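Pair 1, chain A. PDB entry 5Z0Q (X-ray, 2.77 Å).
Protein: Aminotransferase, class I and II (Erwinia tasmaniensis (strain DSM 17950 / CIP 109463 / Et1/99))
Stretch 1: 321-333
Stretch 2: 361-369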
# COMPACT_ATOMS: atom_id res chain seq x y z
N THR A 321 8.67 16.39 -29.82
CA THR A 321 7.61 17.06 -29.07
C THR A 321 6.66 16.01 -28.51
O THR A 321 6.01 15.29 -29.28
CB THR A 321 6.85 18.04 -29.96
OG1 THR A 321 7.75 19.06 -30.41
CG2 THR A 321 5.71 18.67 -29.18
N PRO A 322 6.56 15.87 -27.18
CA PRO A 322 5.72 14.81 -26.62
C PRO A 322 4.24 15.09 -26.86
O PRO A 322 3.74 16.17 -26.54
CB PRO A 322 6.07 14.84 -25.13
CG PRO A 322 6.51 16.24 -24.88
CD PRO A 322 7.21 16.69 -26.14
N GLU A 323 3.55 14.10 -27.42
CA GLU A 323 2.11 14.21 -27.58
C GLU A 323 1.36 14.13 -26.26
O GLU A 323 0.17 14.46 -26.21
CB GLU A 323 1.61 13.12 -28.53
CG GLU A 323 2.14 13.25 -29.95
CD GLU A 323 1.66 12.14 -30.87
OE1 GLU A 323 1.46 11.00 -30.39
OE2 GLU A 323 1.46 12.41 -32.08
N ALA A 324 2.04 13.72 -25.18
CA ALA A 324 1.42 13.62 -23.86
C ALA A 324 2.38 14.18 -22.82
O ALA A 324 3.50 13.69 -22.68
CB ALA A 324 1.05 12.17 -23.54
N SER A 325 1.92 15.20 -22.10
CA SER A 325 2.68 15.79 -21.01
C SER A 325 2.99 14.75 -19.94
O SER A 325 2.31 13.73 -19.82
CB SER A 325 1.89 16.97 -20.43
OG SER A 325 2.27 18.18 -21.05
N PHE A 326 4.03 15.01 -19.14
CA PHE A 326 4.81 16.25 -19.13
C PHE A 326 6.31 16.02 -19.25
O PHE A 326 7.11 16.71 -18.62
CB PHE A 326 4.50 17.05 -17.86
CG PHE A 326 4.36 16.19 -16.63
CD1 PHE A 326 5.47 15.83 -15.88
CD2 PHE A 326 3.11 15.73 -16.23
CE1 PHE A 326 5.34 15.04 -14.75
CE2 PHE A 326 2.98 14.94 -15.10
CZ PHE A 326 4.09 14.59 -14.36
N LEU A 327 6.68 15.03 -20.06
CA LEU A 327 8.07 14.72 -20.36
C LEU A 327 8.14 14.23 -21.80
O LEU A 327 7.19 13.61 -22.29
CB LEU A 327 8.62 13.65 -19.39
CG LEU A 327 8.14 13.68 -17.93
CD1 LEU A 327 7.10 12.60 -17.69
CD2 LEU A 327 9.29 13.57 -16.95
N GLY A 328 9.25 14.51 -22.48
CA GLY A 328 10.42 15.16 -21.93
C GLY A 328 11.68 14.39 -22.31
O GLY A 328 12.65 14.38 -21.56
N TRP A 329 11.65 13.77 -23.49
CA TRP A 329 12.66 12.80 -23.91
C TRP A 329 13.65 13.48 -24.86
O TRP A 329 13.32 13.74 -26.02
CB TRP A 329 11.98 11.60 -24.57
CG TRP A 329 12.80 10.35 -24.69
CD1 TRP A 329 12.99 9.61 -25.82
CD2 TRP A 329 13.51 9.67 -23.65
NE1 TRP A 329 13.78 8.52 -25.55
CE2 TRP A 329 14.12 8.54 -24.23
CE3 TRP A 329 13.70 9.92 -22.29
CZ2 TRP A 329 14.89 7.65 -23.49
CZ3 TRP A 329 14.48 9.04 -21.55
CH2 TRP A 329 15.06 7.92 -22.16
N ILE A 330 14.85 13.76 -24.36
CA ILE A 330 15.85 14.54 -25.08
C ILE A 330 17.03 13.64 -25.44
O ILE A 330 17.62 13.00 -24.57
CB ILE A 330 16.33 15.74 -24.25
CG1 ILE A 330 15.15 16.61 -23.83
CG2 ILE A 330 17.36 16.55 -25.02
CD1 ILE A 330 15.53 17.74 -22.91
N ASP A 331 17.37 13.61 -26.73
CA ASP A 331 18.54 12.86 -27.20
C ASP A 331 19.79 13.71 -26.99
O ASP A 331 19.96 14.75 -27.63
CB ASP A 331 18.37 12.49 -28.67
CG ASP A 331 19.49 11.57 -29.18
OD1 ASP A 331 20.40 11.24 -28.39
OD2 ASP A 331 19.45 11.19 -30.37
N ALA A 332 20.66 13.26 -26.09
CA ALA A 332 21.91 13.95 -25.79
C ALA A 332 23.12 13.20 -26.34
O ALA A 332 24.24 13.42 -25.87
CB ALA A 332 22.05 14.17 -24.29
N SER A 333 22.92 12.32 -27.32
CA SER A 333 24.03 11.58 -27.91
C SER A 333 24.98 12.49 -28.67
O SER A 333 26.16 12.14 -28.82
CB SER A 333 23.51 10.48 -28.83
OG SER A 333 22.75 11.02 -29.89
N ARG A 361 21.94 7.45 -23.66
CA ARG A 361 22.22 8.65 -24.43
C ARG A 361 21.15 9.73 -24.26
O ARG A 361 21.31 10.83 -24.78
CB ARG A 361 22.35 8.31 -25.92
CG ARG A 361 23.59 7.48 -26.26
CD ARG A 361 24.86 8.23 -25.90
NE ARG A 361 25.60 7.56 -24.83
CZ ARG A 361 26.72 8.03 -24.29
NH1 ARG A 361 27.23 9.18 -24.71
NH2 ARG A 361 27.33 7.36 -23.32
N PHE A 362 20.08 9.43 -23.53
CA PHE A 362 18.96 10.35 -23.37
C PHE A 362 18.85 10.82 -21.93
O PHE A 362 19.40 10.22 -21.00
CB PHE A 362 17.64 9.68 -23.78
CG PHE A 362 17.50 9.45 -25.26
CD1 PHE A 362 18.28 8.51 -25.91
CD2 PHE A 362 16.57 10.16 -26.00
CE1 PHE A 362 18.15 8.30 -27.27
CE2 PHE A 362 16.43 9.95 -27.35
CZ PHE A 362 17.22 9.02 -27.99
N VAL A 363 18.13 11.93 -21.75
CA VAL A 363 17.77 12.45 -20.44
C VAL A 363 16.29 12.83 -20.48
O VAL A 363 15.81 13.38 -21.47
CB VAL A 363 18.64 13.66 -20.03
CG1 VAL A 363 20.05 13.21 -19.70
CG2 VAL A 363 18.65 14.71 -21.14
N ARG A 364 15.58 12.52 -19.40
CA ARG A 364 14.16 12.84 -19.32
C ARG A 364 13.97 14.19 -18.65
O ARG A 364 14.48 14.42 -17.55
CB ARG A 364 13.39 11.75 -18.55
CG ARG A 364 11.89 11.77 -18.83
CD ARG A 364 11.16 10.65 -18.11
NE ARG A 364 11.15 10.85 -16.66
CZ ARG A 364 10.43 10.12 -15.82
NH1 ARG A 364 9.65 9.15 -16.27
NH2 ARG A 364 10.48 10.37 -14.51
N PHE A 365 13.25 15.08 -19.32
CA PHE A 365 13.04 16.45 -18.87
C PHE A 365 11.64 16.58 -18.29
O PHE A 365 10.65 16.32 -18.98
CB PHE A 365 13.24 17.44 -20.02
CG PHE A 365 13.47 18.86 -19.59
CD1 PHE A 365 12.45 19.59 -19.00
CD2 PHE A 365 14.69 19.47 -19.79
CE1 PHE A 365 12.65 20.90 -18.61
CE2 PHE A 365 14.90 20.78 -19.40
CZ PHE A 365 13.88 21.49 -18.81
N ASN A 366 11.55 17.00 -17.03
CA ASN A 366 10.27 17.21 -16.36
C ASN A 366 9.96 18.71 -16.43
O ASN A 366 10.49 19.49 -15.64
CB ASN A 366 10.31 16.71 -14.92
CG ASN A 366 8.94 16.69 -14.26
OD1 ASN A 366 8.03 17.42 -14.66
ND2 ASN A 366 8.79 15.86 -13.24
N PHE A 367 9.10 19.10 -17.37
CA PHE A 367 8.64 20.48 -17.46
C PHE A 367 7.28 20.67 -16.79
O PHE A 367 6.57 21.63 -17.12
CB PHE A 367 8.61 20.94 -18.92
CG PHE A 367 7.75 20.10 -19.82
CD1 PHE A 367 6.40 20.40 -20.00
CD2 PHE A 367 8.28 19.03 -20.51
CE1 PHE A 367 5.61 19.64 -20.84
CE2 PHE A 367 7.50 18.27 -21.36
CZ PHE A 367 6.16 18.57 -21.52
N GLY A 368 6.91 19.79 -15.87
CA GLY A 368 5.72 19.98 -15.06
C GLY A 368 6.01 20.87 -13.87
O GLY A 368 6.17 20.38 -12.74
N CYS A 369 6.09 22.17 -14.11
CA CYS A 369 6.52 23.13 -13.10
C CYS A 369 6.10 24.52 -13.56
O CYS A 369 5.74 24.70 -14.73
CB CYS A 369 8.04 23.07 -12.90
SG CYS A 369 9.00 23.33 -14.41

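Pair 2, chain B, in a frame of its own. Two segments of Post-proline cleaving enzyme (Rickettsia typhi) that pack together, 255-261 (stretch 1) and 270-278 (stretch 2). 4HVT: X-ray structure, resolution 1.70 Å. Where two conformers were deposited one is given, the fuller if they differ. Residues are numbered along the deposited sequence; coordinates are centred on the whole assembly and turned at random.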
# COMPACT_ATOMS: atom_id res chain seq x y z
N SER B 255 15.58 -23.72 0.54
CA SER B 255 14.81 -23.33 1.73
C SER B 255 15.72 -22.80 2.86
O SER B 255 15.26 -22.40 3.93
CB SER B 255 13.92 -24.52 2.16
OG SER B 255 14.69 -25.71 2.41
N SER B 256 17.01 -22.78 2.63
CA SER B 256 17.96 -22.47 3.64
C SER B 256 18.70 -21.13 3.44
O SER B 256 19.57 -20.77 4.25
CB SER B 256 18.99 -23.59 3.68
OG SER B 256 19.63 -23.84 2.42
N LEU B 257 18.47 -20.48 2.33
CA LEU B 257 19.10 -19.19 2.14
C LEU B 257 18.07 -18.14 2.53
O LEU B 257 17.04 -18.00 1.89
CB LEU B 257 19.58 -19.03 0.70
CG LEU B 257 20.75 -19.98 0.32
CD1 LEU B 257 20.85 -19.94 -1.20
CD2 LEU B 257 22.11 -19.67 1.03
N ILE B 258 18.40 -17.35 3.54
CA ILE B 258 17.57 -16.30 4.04
C ILE B 258 18.17 -14.94 3.72
O ILE B 258 19.38 -14.71 3.95
CB ILE B 258 17.38 -16.47 5.60
CG1 ILE B 258 16.75 -17.84 5.95
CG2 ILE B 258 16.62 -15.28 6.19
CD1 ILE B 258 15.33 -18.05 5.52
N PHE B 259 17.33 -14.04 3.19
CA PHE B 259 17.71 -12.68 2.90
C PHE B 259 17.38 -11.85 4.11
O PHE B 259 16.23 -11.73 4.49
CB PHE B 259 16.92 -12.22 1.66
CG PHE B 259 17.17 -10.77 1.23
CD1 PHE B 259 18.39 -10.38 0.69
CD2 PHE B 259 16.18 -9.86 1.29
CE1 PHE B 259 18.63 -9.10 0.25
CE2 PHE B 259 16.40 -8.56 0.82
CZ PHE B 259 17.61 -8.17 0.33
N ILE B 260 18.41 -11.25 4.69
CA ILE B 260 18.24 -10.34 5.85
C ILE B 260 18.44 -8.95 5.34
O ILE B 260 19.45 -8.68 4.71
CB ILE B 260 19.26 -10.64 6.92
CG1 ILE B 260 18.91 -12.03 7.53
CG2 ILE B 260 19.26 -9.57 7.97
CD1 ILE B 260 19.89 -12.43 8.60
N SER B 261 17.45 -8.08 5.58
CA SER B 261 17.46 -6.74 5.05
C SER B 261 17.28 -5.72 6.19
O SER B 261 16.25 -5.69 6.84
CB SER B 261 16.39 -6.62 3.97
OG SER B 261 16.37 -5.33 3.36
N ASP B 270 21.63 -2.24 4.50
CA ASP B 270 22.63 -3.28 4.64
C ASP B 270 21.91 -4.60 4.49
O ASP B 270 21.02 -4.89 5.25
CB ASP B 270 23.26 -3.32 6.04
CG ASP B 270 24.04 -2.09 6.37
OD1 ASP B 270 24.62 -1.46 5.44
OD2 ASP B 270 24.12 -1.83 7.57
N ASN B 271 22.30 -5.41 3.51
CA ASN B 271 21.63 -6.68 3.25
C ASN B 271 22.63 -7.84 3.39
O ASN B 271 23.85 -7.67 3.16
CB ASN B 271 21.04 -6.72 1.84
CG ASN B 271 19.96 -5.72 1.60
OD1 ASN B 271 19.09 -5.60 2.40
ND2 ASN B 271 20.01 -5.04 0.50
N TYR B 272 22.13 -8.99 3.78
CA TYR B 272 22.95 -10.15 4.04
C TYR B 272 22.27 -11.45 3.56
O TYR B 272 21.08 -11.55 3.47
CB TYR B 272 23.20 -10.36 5.54
CG TYR B 272 23.73 -9.13 6.25
CD1 TYR B 272 22.90 -8.08 6.59
CD2 TYR B 272 25.05 -9.09 6.62
CE1 TYR B 272 23.41 -6.97 7.24
CE2 TYR B 272 25.56 -7.98 7.27
CZ TYR B 272 24.70 -6.94 7.55
OH TYR B 272 25.22 -5.81 8.22
N ILE B 273 23.11 -12.44 3.30
CA ILE B 273 22.62 -13.79 3.17
C ILE B 273 22.92 -14.51 4.45
O ILE B 273 24.08 -14.58 4.87
CB ILE B 273 23.31 -14.56 2.01
CG1 ILE B 273 23.04 -13.84 0.68
CG2 ILE B 273 22.76 -15.99 1.88
CD1 ILE B 273 23.73 -14.50 -0.48
N LEU B 274 21.89 -15.09 5.05
CA LEU B 274 22.04 -16.01 6.21
C LEU B 274 21.83 -17.41 5.65
O LEU B 274 20.76 -17.75 5.09
CB LEU B 274 21.02 -15.74 7.28
CG LEU B 274 20.99 -16.71 8.44
CD1 LEU B 274 22.16 -16.52 9.40
CD2 LEU B 274 19.70 -16.55 9.18
N ASP B 275 22.87 -18.23 5.75
CA ASP B 275 22.81 -19.58 5.22
C ASP B 275 22.61 -20.50 6.43
O ASP B 275 23.43 -20.44 7.40
CB ASP B 275 24.15 -19.88 4.53
CG ASP B 275 24.08 -21.00 3.58
OD1 ASP B 275 23.28 -21.91 3.82
OD2 ASP B 275 24.94 -21.03 2.64
N THR B 276 21.55 -21.31 6.41
CA THR B 276 21.12 -22.01 7.66
C THR B 276 21.44 -23.51 7.71
O THR B 276 21.07 -24.19 8.66
CB THR B 276 19.61 -21.83 7.92
OG1 THR B 276 18.89 -22.35 6.81
CG2 THR B 276 19.17 -20.35 8.03
N LYS B 277 22.15 -24.03 6.72
CA LYS B 277 22.23 -25.49 6.57
C LYS B 277 23.50 -26.09 7.09
O LYS B 277 23.61 -27.33 7.12
CB LYS B 277 21.91 -25.92 5.12
CG LYS B 277 22.74 -25.26 4.06
CD LYS B 277 22.37 -25.77 2.67
CE LYS B 277 23.13 -25.03 1.57
NZ LYS B 277 22.69 -23.58 1.58
N TYR B 278 24.46 -25.29 7.56
CA TYR B 278 25.76 -25.87 7.96
C TYR B 278 25.82 -26.10 9.47
O TYR B 278 24.91 -25.71 10.20
CB TYR B 278 26.91 -24.95 7.49
CG TYR B 278 26.95 -24.89 6.01
CD1 TYR B 278 27.65 -25.84 5.28
CD2 TYR B 278 26.24 -23.94 5.32
CE1 TYR B 278 27.66 -25.81 3.92
CE2 TYR B 278 26.24 -23.92 3.94
CZ TYR B 278 26.97 -24.88 3.25
OH TYR B 278 26.98 -24.88 1.87

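Both pairs are built on two antiparallel strands whose N-to-C directions lie 155° apart in pair 1 and 152° apart in pair 2, with axes approaching to 4.8 and 4.7 Å. Fourteen central residues superpose with an RMSD of 0.7 Å over N, CA and C, and the fit is tightest in the middle, where I330(A) and V363(A) fall on I260(B) and Y272(B) with CA atoms 0.2 Å apart.

At this central rung the backbone does the same work in both. In pair 1, I330(A) N donates to V363(A) O and V363(A) N to I330(A) O, each at 3.1 Å; in pair 2, I260(B) N to Y272(B) O measures 3.0 Å and Y272(B) N to I260(B) O 2.9 Å. The two isoleucines share the m, t rotamer and their side-chain centres lie 0.4 Å apart. I330(A) CB packs on V363(A) CG2 at 4.0 Å, and its CD1 reaches F365(A) CD2 at 3.7 Å. I260(B) instead sets CG2 4.2 Å from Y272(B) CD1 and CD1 3.7 Å from L274(B) CB, so an aromatic ring and an aliphatic chain exchange places along the second strand.

The next rung shows the sharpest difference. I258(B) and L274(B) form a full hydrogen-bonded pair, I258(B) N to L274(B) O at 2.9 Å and L274(B) N to I258(B) O at 2.8 Å, with their CB atoms 4.1 Å apart. G328(A) matches I258(B), but follows a cis peptide and has a phi of 132°. An ideal CB there would lie 1.8 Å from F365(A) O, a clash; without one, G328(A) CA approaches F365(A) O to 3.2 Å. One hydrogen bond remains, from F365(A) N to G328(A) O, very short at 2.4 Å.

On the face carrying W329(A) and F362(A), matched by F259(B) and N271(B), pair 1 uses an offset stack: the five-membered ring of W329(A) and the F362(A) ring have centroids 4.3 Å apart and planes at 12°. D331(A) CA lies over the F362(A) ring, 3.9 Å from its centroid. Pair 2 is polar here: S261(B), in the place of D331(A), donates from OG to N271(B) OD1 at 2.9 Å, while F259(B) CZ lies 3.6 Å from that same OD1.

Farther along, L327(A) CD2 sits over the R364(A) guanidinium, 3.3 Å from R364(A) NE, whereas L257(B) CD2 meets I273(B) CG2 at 3.8 Å.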